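Local coordinates for protein trans-4-hydroxy-L-proline dehydratase (Clostridioides difficile 70-100-2010, PDB 6VXC) that dehydrates trans-4-hydroxy-L-proline to (S)-1-pyrroline-5-carboxylate by glycyl radical chemistry, in the anaerobic breakdown of hydroxyproline, at residues G453-G458 with G753-F758; A425-E430 with G449-C454. All coordinates share one frame; numbering follows the deposited sequence.

Contact 1: G453-G458 with G753-F758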
# COMPACT_ATOMS: atom_id res chain seq x y z
N GLY A 453 -1.19 1.19 3.78
CA GLY A 453 -0.46 0.46 2.77
C GLY A 453 0.39 -0.61 3.43
O GLY A 453 -0.12 -1.44 4.18
N CYS A 454 1.70 -0.56 3.21
CA CYS A 454 2.62 -1.50 3.84
C CYS A 454 3.10 -1.02 5.21
O CYS A 454 2.88 -1.69 6.22
CB CYS A 454 3.81 -1.77 2.92
SG CYS A 454 3.36 -2.64 1.39
N VAL A 455 3.75 0.15 5.26
CA VAL A 455 4.30 0.67 6.50
C VAL A 455 4.18 2.20 6.54
O VAL A 455 4.83 2.84 7.37
CB VAL A 455 5.78 0.27 6.68
CG1 VAL A 455 5.95 -1.27 6.76
CG2 VAL A 455 6.65 0.90 5.54
N GLU A 456 3.37 2.78 5.67
CA GLU A 456 3.47 4.22 5.38
C GLU A 456 2.72 5.06 6.41
O GLU A 456 1.52 4.89 6.60
CB GLU A 456 2.96 4.51 3.97
CG GLU A 456 3.80 3.86 2.88
CD GLU A 456 3.36 2.45 2.55
OE1 GLU A 456 3.98 1.49 3.06
OE2 GLU A 456 2.38 2.30 1.79
N THR A 457 3.44 5.99 7.04
CA THR A 457 2.91 6.85 8.10
C THR A 457 2.10 8.00 7.53
O THR A 457 2.54 8.67 6.59
CB THR A 457 4.06 7.42 8.92
OG1 THR A 457 4.83 6.35 9.46
CG2 THR A 457 3.52 8.28 10.07
N GLY A 458 0.93 8.25 8.11
CA GLY A 458 0.09 9.33 7.64
C GLY A 458 -0.89 9.79 8.70
O GLY A 458 -1.17 9.08 9.67
N GLY A 753 12.60 1.90 16.59
CA GLY A 753 12.30 1.24 15.34
C GLY A 753 10.84 1.42 14.97
O GLY A 753 9.99 1.60 15.82
N HIS A 754 10.57 1.44 13.67
CA HIS A 754 9.26 1.78 13.14
C HIS A 754 8.31 0.58 13.05
O HIS A 754 7.13 0.69 13.39
CB HIS A 754 9.42 2.42 11.76
CG HIS A 754 8.13 2.72 11.08
ND1 HIS A 754 7.34 3.80 11.40
CD2 HIS A 754 7.47 2.05 10.11
CE1 HIS A 754 6.27 3.80 10.64
NE2 HIS A 754 6.31 2.74 9.85
N HIS A 755 8.81 -0.56 12.57
CA HIS A 755 7.96 -1.66 12.14
C HIS A 755 8.74 -2.96 12.17
O HIS A 755 9.93 -2.99 11.86
CB HIS A 755 7.44 -1.39 10.72
CG HIS A 755 7.06 -2.63 9.97
ND1 HIS A 755 7.95 -3.37 9.22
CD2 HIS A 755 5.86 -3.27 9.87
CE1 HIS A 755 7.32 -4.39 8.67
NE2 HIS A 755 6.05 -4.35 9.05
N ILE A 756 8.05 -4.05 12.49
CA ILE A 756 8.60 -5.39 12.33
C ILE A 756 7.45 -6.35 12.09
O ILE A 756 6.34 -6.19 12.62
CB ILE A 756 9.48 -5.78 13.55
CG1 ILE A 756 10.33 -7.04 13.27
CG2 ILE A 756 8.66 -5.97 14.82
CD1 ILE A 756 11.42 -7.23 14.30
N GLN A 757 7.71 -7.38 11.27
CA GLN A 757 6.72 -8.41 10.97
C GLN A 757 7.47 -9.73 10.77
O GLN A 757 8.63 -9.74 10.36
CB GLN A 757 5.91 -8.06 9.74
CG GLN A 757 6.74 -7.97 8.47
CD GLN A 757 5.99 -7.31 7.32
OE1 GLN A 757 5.08 -6.50 7.54
NE2 GLN A 757 6.32 -7.69 6.10
N PHE A 758 6.79 -10.85 11.02
CA PHE A 758 7.45 -12.15 11.15
C PHE A 758 6.91 -13.19 10.17
O PHE A 758 5.70 -13.30 9.95
CB PHE A 758 7.30 -12.70 12.58
CG PHE A 758 7.81 -11.77 13.65
CD1 PHE A 758 9.15 -11.40 13.68
CD2 PHE A 758 6.95 -11.27 14.63
CE1 PHE A 758 9.63 -10.54 14.67
CE2 PHE A 758 7.41 -10.41 15.62
CZ PHE A 758 8.76 -10.05 15.64
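With its CG anti to the backbone N (chi1 176°), His-754 reaches across to Val-455, whose CG1 lies beside its own backbone N, a rotamer that sets this methyl over the ring of His-755. That methyl sits over the centre of the imidazole, 3.6 Å from the ring centroid and 7° off its normal, a CH-pi contact that suits a compact branched residue. The His-754 ring uses its NE2, which donates to Val-455 O at 2.9 Å with an N-H...O angle of 147°, arriving in the carbonyl plane, although the acceptor is somewhat tilted from the ring plane. Thr-457 OG1 lies 3.2 Å from His-754 CE1. His-754 ND1 is hydrogen-bonded to Glu-435, which also hydrogen-bonds Thr-457 OG1, so a histidine with nitrogens on two sides can tie a backbone carbonyl to an acid. These contacts hold the Cys loop of the glycyl radical enzyme fold against the start of barrel strand 755-759. Within the loop, Val-455 N makes a nearly straight hydrogen bond of 2.6 Å to Glu-456 OE1, while Cys-454 N hydrogen-bonds weakly to the same carboxylate; Cys-454 and Glu-456 are, by similarity, the thiyl radical site and the proton acceptor. Leu-723 N is the partner of His-755 ND1.

Contact 2: A425-E430 with G449-C454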
# COMPACT_ATOMS: atom_id res chain seq x y z
N ALA A 425 1.37 -7.44 11.31
CA ALA A 425 2.61 -6.71 11.49
C ALA A 425 2.47 -5.81 12.72
O ALA A 425 1.37 -5.50 13.17
CB ALA A 425 2.94 -5.88 10.26
N PHE A 426 3.61 -5.36 13.23
CA PHE A 426 3.69 -4.54 14.42
C PHE A 426 4.25 -3.17 14.06
O PHE A 426 5.30 -3.09 13.42
CB PHE A 426 4.56 -5.21 15.50
CG PHE A 426 4.09 -6.61 15.88
CD1 PHE A 426 4.46 -7.71 15.13
CD2 PHE A 426 3.30 -6.80 17.00
CE1 PHE A 426 4.04 -8.99 15.48
CE2 PHE A 426 2.87 -8.07 17.35
CZ PHE A 426 3.24 -9.17 16.59
N TYR A 427 3.59 -2.10 14.51
CA TYR A 427 4.02 -0.73 14.28
C TYR A 427 4.20 -0.01 15.61
O TYR A 427 3.40 -0.19 16.53
CB TYR A 427 3.00 0.06 13.43
CG TYR A 427 2.70 -0.55 12.08
CD1 TYR A 427 3.61 -0.45 11.04
CD2 TYR A 427 1.49 -1.21 11.86
CE1 TYR A 427 3.35 -1.03 9.81
CE2 TYR A 427 1.21 -1.78 10.64
CZ TYR A 427 2.15 -1.69 9.61
OH TYR A 427 1.86 -2.25 8.40
N ASN A 428 5.22 0.85 15.68
CA ASN A 428 5.60 1.56 16.90
C ASN A 428 4.83 2.88 16.98
O ASN A 428 5.12 3.83 16.26
CB ASN A 428 7.11 1.81 16.91
CG ASN A 428 7.59 2.52 18.16
OD1 ASN A 428 6.79 3.00 18.96
ND2 ASN A 428 8.91 2.55 18.36
N THR A 429 3.84 2.92 17.88
CA THR A 429 3.01 4.11 18.02
C THR A 429 3.84 5.36 18.32
O THR A 429 3.58 6.43 17.76
CB THR A 429 1.96 3.90 19.12
OG1 THR A 429 1.05 2.87 18.72
CG2 THR A 429 1.21 5.20 19.41
N GLU A 430 4.83 5.24 19.20
CA GLU A 430 5.62 6.42 19.53
C GLU A 430 6.44 6.89 18.33
O GLU A 430 6.63 8.09 18.16
CB GLU A 430 6.53 6.18 20.74
CG GLU A 430 5.77 6.40 22.06
CD GLU A 430 4.77 5.28 22.32
OE1 GLU A 430 5.23 4.13 22.39
OE2 GLU A 430 3.55 5.55 22.42
N GLY A 449 -3.28 9.43 13.84
CA GLY A 449 -2.58 8.86 12.71
C GLY A 449 -2.17 7.40 12.89
O GLY A 449 -2.44 6.75 13.90
N GLY A 450 -1.47 6.91 11.89
CA GLY A 450 -1.05 5.53 11.88
C GLY A 450 -0.32 5.23 10.60
O GLY A 450 0.25 6.13 9.97
N THR A 451 -0.28 3.95 10.25
CA THR A 451 0.33 3.50 9.01
C THR A 451 -0.74 2.91 8.11
O THR A 451 -1.72 2.34 8.59
CB THR A 451 1.43 2.45 9.25
OG1 THR A 451 0.89 1.32 9.95
CG2 THR A 451 2.60 3.05 10.06
N SER A 452 -0.55 3.05 6.81
CA SER A 452 -1.41 2.43 5.83
C SER A 452 -0.54 1.79 4.77
O SER A 452 0.69 1.85 4.83
CB SER A 452 -2.39 3.44 5.21
OG SER A 452 -1.71 4.42 4.44
N GLY A 453 -1.19 1.19 3.78
CA GLY A 453 -0.46 0.46 2.77
C GLY A 453 0.39 -0.61 3.43
O GLY A 453 -0.12 -1.44 4.18
N CYS A 454 1.70 -0.56 3.21
CA CYS A 454 2.62 -1.50 3.84
C CYS A 454 3.10 -1.02 5.21
O CYS A 454 2.88 -1.69 6.22
CB CYS A 454 3.81 -1.77 2.92
SG CYS A 454 3.36 -2.64 1.39
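Tyr-427 lies beneath Thr-451 and extends its hydroxyl to Cys-454 O, bracing the Cys loop of the glycyl radical enzyme barrel from the strand 426-428. The Cys loop is the turn of a beta hairpin whose strands are 450-452 and 456-458, and Cys-454, by similarity the radical intermediate, lies in it. Packing is tight around the tyrosine ring. Thr-451 OG1 stands 3.0 Å above the ring plane, over the centre, and Thr-451 CB makes a CH-pi contact at 4.0 Å from the centroid. The methyl lies over the same face, displaced toward CD1, with Thr-451 CG2 3.8 Å from Tyr-427 CD1. With chi1 at 58°, Thr-451 OG1 lies between its own backbone N and carbonyl carbon, and this places the hydroxyl above the ring. At the far end of the ring, Tyr-427 OH donates to Cys-454 O over a very short 2.5 Å, and Asn-362 ND2 is also hydrogen-bonded to that hydroxyl. A tyrosine suits the place because it offers a flat face to the strand and a polar end to a buried carbonyl. The backbones stay apart, with 7.7 Å between the CA atoms of Tyr-427 and Thr-451; beyond the tyrosine the contact is loose, as the chain turns into helix 429-438 and partly exposed Glu-430 lies well clear of the loop. There Asn-428 OD1 caps the helix, accepting a weak bond from Glu-430 N at 3.0 Å.

Overall arrangement
The centres of the two contacts lie about 5 Å apart, and both include Gly-453 and Cys-454. Along the chain the order is 425-430, 449-454, 453-458 and, almost 300 residues later, 753-758. Strands 426-428 and 755-759 are antiparallel neighbours in the five-stranded sheet, joined by a probable hydrogen bond from Phe-426 N to Ile-756 O, and the tyrosine and histidine rings they carry pack together. Strands 450-452 and 456-458 form the hairpin that bears the loop. Contact 2 thus holds the first arm and turn of this hairpin, contact 1 its turn and second arm, through adjacent strands from the PFL and glycine-radical family regions, which is consistent with their jointly positioning Cys-454.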